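Local coordinates for dephospho-CoA kinase (Mycobacterium paratuberculosis, PDB 6N39), which probably catalyses the last step of coenzyme A synthesis, the ATP-dependent phosphorylation of the 3'-hydroxyl group of dephospho-CoA, at residues L10-T15 with L134-Y139; I36-V41 with V117-L122. All blocks are in the same frame, centred on the assembly; numbering follows the deposited sequence.

Contact 1: L10-T15 with L134-Y139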
# COMPACT_ATOMS: atom_id res chain seq x y z
N LEU A 10 1.14 -10.55 8.53
CA LEU A 10 1.56 -9.37 7.79
C LEU A 10 2.57 -9.78 6.72
O LEU A 10 3.53 -10.51 7.00
CB LEU A 10 2.18 -8.35 8.75
CG LEU A 10 2.88 -7.15 8.10
CD1 LEU A 10 1.82 -6.29 7.37
CD2 LEU A 10 3.62 -6.33 9.14
N ARG A 11 2.34 -9.33 5.48
CA ARG A 11 3.23 -9.64 4.36
C ARG A 11 3.89 -8.36 3.87
O ARG A 11 3.23 -7.32 3.74
CB ARG A 11 2.49 -10.29 3.19
CG ARG A 11 1.92 -11.66 3.49
CD ARG A 11 0.86 -12.06 2.48
NE ARG A 11 1.38 -12.22 1.12
CZ ARG A 11 1.05 -11.43 0.09
NH1 ARG A 11 0.20 -10.41 0.27
NH2 ARG A 11 1.57 -11.66 -1.11
N ILE A 12 5.18 -8.42 3.59
CA ILE A 12 5.95 -7.27 3.16
C ILE A 12 6.63 -7.62 1.84
O ILE A 12 7.37 -8.61 1.77
CB ILE A 12 6.97 -6.84 4.22
CG1 ILE A 12 6.26 -6.48 5.53
CG2 ILE A 12 7.80 -5.66 3.72
CD1 ILE A 12 7.23 -6.15 6.65
N GLY A 13 6.39 -6.82 0.81
CA GLY A 13 7.17 -6.98 -0.43
C GLY A 13 8.52 -6.29 -0.29
O GLY A 13 8.62 -5.20 0.27
N LEU A 14 9.56 -6.95 -0.80
CA LEU A 14 10.93 -6.43 -0.71
C LEU A 14 11.58 -6.52 -2.08
O LEU A 14 11.52 -7.56 -2.74
CB LEU A 14 11.75 -7.22 0.31
CG LEU A 14 13.27 -6.93 0.31
CD1 LEU A 14 13.54 -5.53 0.83
CD2 LEU A 14 14.02 -7.94 1.16
N THR A 15 12.22 -5.43 -2.51
CA THR A 15 12.91 -5.45 -3.80
C THR A 15 14.02 -4.40 -3.80
O THR A 15 14.29 -3.75 -2.79
CB THR A 15 11.91 -5.26 -4.96
OG1 THR A 15 12.47 -5.78 -6.17
CG2 THR A 15 11.52 -3.80 -5.18
N LEU A 134 2.60 -3.42 2.52
CA LEU A 134 3.79 -2.63 2.78
C LEU A 134 4.90 -3.12 1.86
O LEU A 134 5.09 -4.32 1.72
CB LEU A 134 4.22 -2.77 4.24
CG LEU A 134 5.32 -1.87 4.77
CD1 LEU A 134 4.78 -0.47 5.00
CD2 LEU A 134 5.87 -2.46 6.06
N VAL A 135 5.62 -2.18 1.25
CA VAL A 135 6.71 -2.51 0.34
C VAL A 135 7.97 -1.78 0.80
O VAL A 135 7.94 -0.56 1.04
CB VAL A 135 6.36 -2.14 -1.12
CG1 VAL A 135 7.54 -2.38 -2.05
CG2 VAL A 135 5.14 -2.95 -1.62
N VAL A 136 9.06 -2.53 0.94
CA VAL A 136 10.38 -2.00 1.29
C VAL A 136 11.29 -2.12 0.08
O VAL A 136 11.40 -3.20 -0.52
CB VAL A 136 11.00 -2.75 2.49
CG1 VAL A 136 12.35 -2.12 2.87
CG2 VAL A 136 10.07 -2.71 3.65
N ILE A 137 11.93 -1.02 -0.30
CA ILE A 137 12.86 -1.06 -1.42
C ILE A 137 14.18 -0.50 -0.95
O ILE A 137 14.22 0.58 -0.35
CB ILE A 137 12.32 -0.30 -2.64
CG1 ILE A 137 10.91 -0.82 -2.97
CG2 ILE A 137 13.26 -0.48 -3.82
CD1 ILE A 137 10.35 -0.36 -4.28
N VAL A 138 15.27 -1.24 -1.19
CA VAL A 138 16.61 -0.81 -0.83
C VAL A 138 17.25 -0.19 -2.05
O VAL A 138 17.01 -0.63 -3.18
CB VAL A 138 17.44 -1.98 -0.25
CG1 VAL A 138 17.61 -3.10 -1.27
CG2 VAL A 138 18.78 -1.49 0.21
N TYR A 139 18.03 0.87 -1.84
CA TYR A 139 18.75 1.50 -2.94
C TYR A 139 20.13 1.91 -2.45
O TYR A 139 20.44 1.84 -1.26
CB TYR A 139 17.99 2.72 -3.50
CG TYR A 139 17.91 3.88 -2.54
CD1 TYR A 139 16.97 3.89 -1.52
CD2 TYR A 139 18.79 4.97 -2.64
CE1 TYR A 139 16.89 4.94 -0.63
CE2 TYR A 139 18.72 6.03 -1.75
CZ TYR A 139 17.75 6.01 -0.74
OH TYR A 139 17.65 7.05 0.16
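In the parallel sheet of the P-loop kinase domain, Gly13, Leu14 and Thr15 pair in register with Val135, Val136 and Ile137. The strand axes approach to 4.6 Å. Four backbone hydrogen bonds join them. Gly13 N donates to Leu134 O at 3.0 Å, and Gly13 O accepts from Val136 N at 2.8 Å. Thr15 repeats the pattern: its N binds Val136 O and its O accepts from Val138 N.

On one face Ile12 CG2 meets Val136 CG2 at 3.7 Å, the two side chains crossing obliquely. Leu14 chi1 (170°) sets CG anti to the backbone N, and chi2 then brings Leu14 CD1 to 4.1 Å from Val136 CB. On the face of Thr15 and Ile137 the side chains run side by side. Thr15 CG2 packs on Ile137 CD1 at 3.7 Å. Thr15 OG1 bonds instead to Ile120 O.

Helix 22-31 covers Leu14, Val136 and Val138 through Leu25, and helix 187-210 packs on Ile12 and Leu134. Strand 10-16 has strand 115-119 on its other edge, while strand 135-139 is followed in the sheet by strand 179-182.

Contact 2: I36-V41 with V117-L122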
# COMPACT_ATOMS: atom_id res chain seq x y z
N ILE A 36 11.55 -15.23 5.69
CA ILE A 36 11.96 -14.83 4.34
C ILE A 36 11.43 -15.82 3.32
O ILE A 36 11.81 -17.00 3.33
CB ILE A 36 13.50 -14.74 4.23
CG1 ILE A 36 14.10 -13.83 5.32
CG2 ILE A 36 13.89 -14.31 2.81
CD1 ILE A 36 13.38 -12.49 5.51
N VAL A 37 10.60 -15.35 2.38
CA VAL A 37 10.18 -16.15 1.24
C VAL A 37 10.90 -15.60 0.01
O VAL A 37 10.59 -14.51 -0.47
CB VAL A 37 8.66 -16.15 1.05
CG1 VAL A 37 8.27 -16.91 -0.21
CG2 VAL A 37 8.00 -16.78 2.27
N ASP A 38 11.84 -16.38 -0.52
CA ASP A 38 12.67 -15.97 -1.65
C ASP A 38 12.35 -16.90 -2.82
O ASP A 38 12.81 -18.05 -2.85
CB ASP A 38 14.15 -16.00 -1.26
CG ASP A 38 15.06 -15.42 -2.33
OD1 ASP A 38 14.81 -15.63 -3.53
OD2 ASP A 38 16.05 -14.76 -1.96
N GLY A 39 11.57 -16.41 -3.78
CA GLY A 39 11.11 -17.26 -4.86
C GLY A 39 12.23 -17.85 -5.69
O GLY A 39 12.15 -19.00 -6.13
N ASP A 40 13.30 -17.08 -5.92
CA ASP A 40 14.41 -17.61 -6.71
C ASP A 40 15.14 -18.71 -5.97
O ASP A 40 15.53 -19.73 -6.56
CB ASP A 40 15.37 -16.48 -7.08
CG ASP A 40 14.78 -15.51 -8.09
OD1 ASP A 40 13.69 -15.79 -8.63
OD2 ASP A 40 15.41 -14.46 -8.33
N VAL A 41 15.32 -18.55 -4.66
CA VAL A 41 15.96 -19.58 -3.85
C VAL A 41 15.14 -20.87 -3.89
O VAL A 41 15.67 -21.96 -4.07
CB VAL A 41 16.14 -19.09 -2.40
CG1 VAL A 41 16.49 -20.25 -1.47
CG2 VAL A 41 17.22 -18.02 -2.37
N VAL A 117 8.42 -11.75 4.81
CA VAL A 117 9.07 -10.83 3.89
C VAL A 117 9.32 -11.57 2.58
O VAL A 117 10.06 -12.57 2.55
CB VAL A 117 10.38 -10.28 4.47
CG1 VAL A 117 11.10 -9.40 3.43
CG2 VAL A 117 10.09 -9.50 5.73
N GLU A 118 8.73 -11.09 1.48
CA GLU A 118 8.84 -11.75 0.19
C GLU A 118 9.78 -10.97 -0.73
O GLU A 118 9.48 -9.83 -1.11
CB GLU A 118 7.47 -11.89 -0.46
CG GLU A 118 6.43 -12.49 0.45
CD GLU A 118 5.33 -13.22 -0.31
OE1 GLU A 118 5.66 -13.90 -1.31
OE2 GLU A 118 4.15 -13.11 0.10
N ASP A 119 10.89 -11.60 -1.10
CA ASP A 119 11.87 -11.03 -2.02
C ASP A 119 11.40 -11.26 -3.45
O ASP A 119 11.40 -12.40 -3.93
CB ASP A 119 13.24 -11.66 -1.76
CG ASP A 119 14.36 -11.03 -2.59
OD1 ASP A 119 14.11 -10.57 -3.73
OD2 ASP A 119 15.50 -11.01 -2.09
N ILE A 120 10.99 -10.20 -4.12
CA ILE A 120 10.47 -10.29 -5.47
C ILE A 120 11.25 -9.33 -6.36
O ILE A 120 11.01 -8.12 -6.33
CB ILE A 120 8.96 -10.00 -5.47
CG1 ILE A 120 8.28 -11.02 -4.57
CG2 ILE A 120 8.40 -10.04 -6.89
CD1 ILE A 120 6.98 -10.61 -4.08
N PRO A 121 12.23 -9.82 -7.12
CA PRO A 121 13.14 -8.91 -7.83
C PRO A 121 12.47 -8.07 -8.91
O PRO A 121 12.97 -6.97 -9.20
CB PRO A 121 14.21 -9.84 -8.41
CG PRO A 121 13.59 -11.22 -8.39
CD PRO A 121 12.66 -11.23 -7.22
N LEU A 122 11.38 -8.53 -9.53
CA LEU A 122 10.68 -7.76 -10.55
C LEU A 122 9.41 -7.10 -10.02
O LEU A 122 8.47 -6.83 -10.78
CB LEU A 122 10.37 -8.63 -11.77
CG LEU A 122 11.63 -9.07 -12.53
CD1 LEU A 122 11.31 -9.92 -13.76
CD2 LEU A 122 12.45 -7.85 -12.94
O HOH W 1 9.46 -14.47 -3.66
O HOH W 2 16.14 -12.54 -0.17
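Val117 meets Ile36 side by side, Ile36 CD1 lying 3.9 Å from Val117 CB. Ile36 chi2 is -46°, which turns CD1 toward Val117. The Ile36 side chain also touches Ser26 and Ala30 of helix 22-31. Val117 O accepts from Val37 N at 2.8 Å, with the donor tilted 25° from the carbonyl plane.

Glu118 points to the other face of the sheet, beside Val37. The contact there is loose: Val37 CG1 is 4.1 Å from Glu118 OE1. The other carboxylate oxygen, OE2, forms salt bridges with Arg11 and Arg103, which hold this buried acid.

Asp119 N donates to Val37 O at 3.0 Å. Strand 35-38 is the edge strand of the parallel P-loop kinase sheet within this chain, and these bonds attach it to strand 115-119. The C-terminal part of strand 115-119 lies beside the predicted ATP site. Asp119 OD1 forms a salt bridge with Lys22 of that site. Asp119 OD2 lies 3.8 Å from Asp38 OD2, with the carboxylate planes 33° apart. A water lies between these oxygens. Its bond to Asp38 OD2 is ordinary, but its distance to Asp119 OD2 is very short, so the bridge is doubtful. Asp38 is also the N-cap of helix 39-45. Its OD1 accepts from Val41 N at 3.2 Å, met from above the carboxylate plane, and weakly from Asp40 N. A second water accepts from Gly39 N and donates to Asp119 O, joining the start of the helix to the end of the strand.

Ile120 turns away from segment 36-41, and its side chain touches Met128 and Phe132. Pro121 returns toward the helix: its CG meets Asp40 OD2 tip to tip at 3.7 Å.

Overall arrangement
Contacts 1 and 2 belong to one parallel sheet and share a border. Strand 115-119 of contact 2 lies next to strand 10-16 of contact 1, and the two contact centres are 10 Å apart. Ile12 O and Glu118 N, 2.8 Å apart, probably form a hydrogen bond across this border. Leu14 CB packs on Val117 CG1 at 3.9 Å. Both contacts reach the predicted ATP site. From contact 1, the side chain of Val138 comes within about 4 Å of that of Ala20. From contact 2, the Asp119 side chain is about 6 Å from a bound acetate, probably from the crystallisation liquor.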